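Isomerase/lactonizing enzyme (Agrobacterium tumefaciens, PDB 1RVK) is of unknown function but, as a magnesium-binding member of the enolase superfamily, probably catalyses an isomerisation, lactonisation or related reaction on a carboxylate substrate. Local coordinates at residues A[312-320]-A[359-369]. Residues are numbered along the deposited sequence; the frame is centred on the assembly and turned at random.
Sequences TAMNLHVVA and VHVPDRPGLGE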
loop_
_atom_site.group_PDB
_atom_site.type_symbol
_atom_site.label_atom_id
_atom_site.label_comp_id
_atom_site.label_asym_id
_atom_site.label_seq_id
_atom_site.Cartn_x
_atom_site.Cartn_y
_atom_site.Cartn_z
ATOM N N THR A 312 4.443 5.089 -0.149
ATOM C CA THR A 312 5.851 4.957 0.248
ATOM C C THR A 312 6.720 4.411 -0.884
ATOM O O THR A 312 6.227 3.808 -1.843
ATOM C CB THR A 312 6.072 4.086 1.529
ATOM O OG1 THR A 312 6.020 2.694 1.199
ATOM C CG2 THR A 312 5.023 4.411 2.595
ATOM N N ALA A 313 8.020 4.642 -0.756
ATOM C CA ALA A 313 9.007 4.244 -1.750
ATOM C C ALA A 313 8.922 2.824 -2.293
ATOM O O ALA A 313 8.998 2.621 -3.506
ATOM C CB ALA A 313 10.405 4.491 -1.200
HETATM N N MSE A 314 8.783 1.843 -1.408
HETATM C CA MSE A 314 8.734 0.449 -1.841
HETATM C C MSE A 314 7.696 0.197 -2.930
HETATM O O MSE A 314 7.969 -0.511 -3.905
HETATM C CB MSE A 314 8.475 -0.470 -0.646
HETATM C CG MSE A 314 7.199 -0.178 0.113
HETATM SE SE MSE A 314 7.148 -1.167 1.782
HETATM C CE MSE A 314 5.278 -0.908 2.198
ATOM N N ASN A 315 6.512 0.778 -2.774
ATOM C CA ASN A 315 5.463 0.596 -3.766
ATOM C C ASN A 315 5.675 1.485 -4.983
ATOM O O ASN A 315 5.377 1.079 -6.107
ATOM C CB ASN A 315 4.087 0.868 -3.146
ATOM C CG ASN A 315 3.665 -0.228 -2.195
ATOM O OD1 ASN A 315 3.554 -1.390 -2.589
ATOM N ND2 ASN A 315 3.438 0.129 -0.936
ATOM N N LEU A 316 6.192 2.692 -4.765
ATOM C CA LEU A 316 6.440 3.610 -5.872
ATOM C C LEU A 316 7.440 3.013 -6.862
ATOM O O LEU A 316 7.288 3.157 -8.077
ATOM C CB LEU A 316 6.972 4.952 -5.349
ATOM C CG LEU A 316 7.289 6.022 -6.398
ATOM C CD1 LEU A 316 6.056 6.312 -7.239
ATOM C CD2 LEU A 316 7.772 7.293 -5.706
ATOM N N HIS A 317 8.465 2.339 -6.349
ATOM C CA HIS A 317 9.465 1.751 -7.230
ATOM C C HIS A 317 8.893 0.617 -8.076
ATOM O O HIS A 317 9.294 0.434 -9.224
ATOM C CB HIS A 317 10.673 1.286 -6.416
ATOM C CG HIS A 317 11.607 2.400 -6.056
ATOM N ND1 HIS A 317 12.687 2.746 -6.840
ATOM C CD2 HIS A 317 11.580 3.294 -5.038
ATOM C CE1 HIS A 317 13.285 3.805 -6.321
ATOM N NE2 HIS A 317 12.633 4.158 -5.229
ATOM N N VAL A 318 7.953 -0.140 -7.518
ATOM C CA VAL A 318 7.334 -1.222 -8.279
ATOM C C VAL A 318 6.531 -0.591 -9.419
ATOM O O VAL A 318 6.592 -1.044 -10.561
ATOM C CB VAL A 318 6.390 -2.074 -7.392
ATOM C CG1 VAL A 318 5.610 -3.069 -8.251
ATOM C CG2 VAL A 318 7.211 -2.833 -6.352
ATOM N N VAL A 319 5.791 0.466 -9.105
ATOM C CA VAL A 319 4.988 1.149 -10.117
ATOM C C VAL A 319 5.861 1.759 -11.223
ATOM O O VAL A 319 5.513 1.702 -12.400
ATOM C CB VAL A 319 4.124 2.261 -9.475
ATOM C CG1 VAL A 319 3.428 3.089 -10.558
ATOM C CG2 VAL A 319 3.087 1.636 -8.544
ATOM N N ALA A 320 6.997 2.334 -10.844
ATOM C CA ALA A 320 7.893 2.957 -11.813
ATOM C C ALA A 320 8.592 1.941 -12.714
ATOM O O ALA A 320 8.994 2.258 -13.838
ATOM C CB ALA A 320 8.929 3.807 -11.084
ATOM N N VAL A 359 3.629 12.019 -9.710
ATOM C CA VAL A 359 4.604 11.816 -8.645
ATOM C C VAL A 359 5.924 11.528 -9.360
ATOM O O VAL A 359 5.958 10.745 -10.310
ATOM C CB VAL A 359 4.233 10.606 -7.749
ATOM C CG1 VAL A 359 5.451 10.151 -6.945
ATOM C CG2 VAL A 359 3.104 10.997 -6.800
ATOM N N HIS A 360 6.998 12.177 -8.923
ATOM C CA HIS A 360 8.311 11.982 -9.531
ATOM C C HIS A 360 9.202 11.147 -8.628
ATOM O O HIS A 360 9.476 11.530 -7.493
ATOM C CB HIS A 360 8.983 13.331 -9.801
ATOM C CG HIS A 360 8.331 14.121 -10.889
ATOM N ND1 HIS A 360 7.097 14.718 -10.740
ATOM C CD2 HIS A 360 8.726 14.384 -12.156
ATOM C CE1 HIS A 360 6.762 15.316 -11.870
ATOM N NE2 HIS A 360 7.733 15.128 -12.744
ATOM N N VAL A 361 9.650 10.001 -9.131
ATOM C CA VAL A 361 10.505 9.128 -8.340
ATOM C C VAL A 361 11.829 9.831 -8.061
ATOM O O VAL A 361 12.524 10.257 -8.984
ATOM C CB VAL A 361 10.800 7.800 -9.065
ATOM C CG1 VAL A 361 11.477 6.828 -8.100
ATOM C CG2 VAL A 361 9.511 7.207 -9.624
ATOM N N PRO A 362 12.190 9.969 -6.780
ATOM C CA PRO A 362 13.446 10.630 -6.418
ATOM C C PRO A 362 14.647 9.972 -7.082
ATOM O O PRO A 362 14.689 8.753 -7.244
ATOM C CB PRO A 362 13.483 10.487 -4.899
ATOM C CG PRO A 362 12.029 10.509 -4.528
ATOM C CD PRO A 362 11.428 9.596 -5.574
ATOM N N ASP A 363 15.622 10.784 -7.472
ATOM C CA ASP A 363 16.821 10.254 -8.097
ATOM C C ASP A 363 17.835 9.996 -6.985
ATOM O O ASP A 363 18.886 10.633 -6.922
ATOM C CB ASP A 363 17.388 11.256 -9.104
ATOM C CG ASP A 363 18.414 10.631 -10.031
ATOM O OD1 ASP A 363 19.041 11.374 -10.818
ATOM O OD2 ASP A 363 18.589 9.393 -9.976
ATOM N N ARG A 364 17.489 9.075 -6.090
ATOM C CA ARG A 364 18.348 8.713 -4.970
ATOM C C ARG A 364 18.525 7.197 -4.998
ATOM O O ARG A 364 17.636 6.476 -5.448
ATOM C CB ARG A 364 17.714 9.157 -3.643
ATOM C CG ARG A 364 17.451 10.663 -3.547
ATOM C CD ARG A 364 17.176 11.104 -2.111
ATOM N NE ARG A 364 15.849 10.728 -1.625
ATOM C CZ ARG A 364 14.771 11.502 -1.704
ATOM N NH1 ARG A 364 14.849 12.708 -2.252
ATOM N NH2 ARG A 364 13.610 11.076 -1.227
ATOM N N PRO A 365 19.677 6.696 -4.525
ATOM C CA PRO A 365 19.970 5.256 -4.504
ATOM C C PRO A 365 19.073 4.394 -3.616
ATOM O O PRO A 365 18.525 4.860 -2.615
ATOM C CB PRO A 365 21.437 5.211 -4.076
ATOM C CG PRO A 365 21.560 6.409 -3.194
ATOM C CD PRO A 365 20.799 7.467 -3.965
ATOM N N GLY A 366 18.942 3.124 -3.990
ATOM C CA GLY A 366 18.105 2.211 -3.233
ATOM C C GLY A 366 16.648 2.614 -3.352
ATOM O O GLY A 366 16.192 3.000 -4.435
ATOM N N LEU A 367 15.912 2.520 -2.249
ATOM C CA LEU A 367 14.503 2.899 -2.242
ATOM C C LEU A 367 14.379 4.417 -2.244
ATOM O O LEU A 367 13.289 4.966 -2.408
ATOM C CB LEU A 367 13.797 2.316 -1.017
ATOM C CG LEU A 367 13.663 0.791 -1.008
ATOM C CD1 LEU A 367 13.171 0.325 0.352
ATOM C CD2 LEU A 367 12.709 0.356 -2.113
ATOM N N GLY A 368 15.509 5.094 -2.060
ATOM C CA GLY A 368 15.507 6.545 -2.082
ATOM C C GLY A 368 14.889 7.244 -0.890
ATOM O O GLY A 368 14.543 8.423 -0.975
ATOM N N GLU A 369 14.735 6.539 0.224
ATOM C CA GLU A 369 14.170 7.171 1.405
ATOM C C GLU A 369 15.282 8.007 2.044
ATOM O O GLU A 369 16.342 7.489 2.402
ATOM C CB GLU A 369 13.615 6.108 2.364
ATOM C CG GLU A 369 12.518 5.253 1.710
ATOM C CD GLU A 369 11.789 4.326 2.672
ATOM O OE1 GLU A 369 12.454 3.564 3.400
ATOM O OE2 GLU A 369 10.539 4.346 2.690
HETATM O O HOH W 1 9.068 2.185 1.511
HETATM O O HOH W 2 9.001 6.073 1.623
#
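Val361 splits its two methyls between His317 and the aliphatic row beside it, a worked example of how a loop leaving a strand can be moulded onto a helix. CG1, anti to the backbone N (chi1 -170°), lies over one face of the imidazole as a CH-pi contact, 4.3 Å from the ring centroid of His317. CG2 turns to Ala320, meeting its CB at 3.7 Å, and to CG of Leu316. Both Leu316 methyls press on Val359, with CD1 and CD2 each 3.9 Å from Val359 CG1.

The imidazole has a partner at each nitrogen: ND1 accepts from the backbone N of Tyr121, and His317 NE2 gives a weak, bent hydrogen bond to Leu367 O (3.0 Å, 130° at the hydrogen). That carbonyl belongs to the type II' turn Pro365–Gly368 and also meets Ala313 CB at 3.2 Å, bringing the loop close to the first helical turn. Leu367 adds its CB, 4.0 Å from Ala313 CB, and its CD2, against Met314 CA. Arg364, just before the turn, holds Gly368 O side-on through NE and NH2, 2.7 and 2.8 Å away.

Packing gives way to water at the helix start. Glu369 lays its CG against Ala313 CB, and its OE2 accepts from a water that also donates to Thr312 OG1 and accepts from Met314 N; its charge would probably be favourable at this helix N-terminus.

Within the C-terminal barrel domain of the enolase superfamily, helix 313-321 is backed by helix 289-301 through Val318, Leu316 touches Val131 of strand 130-137, and strand 358-360 pairs antiparallel with that same strand.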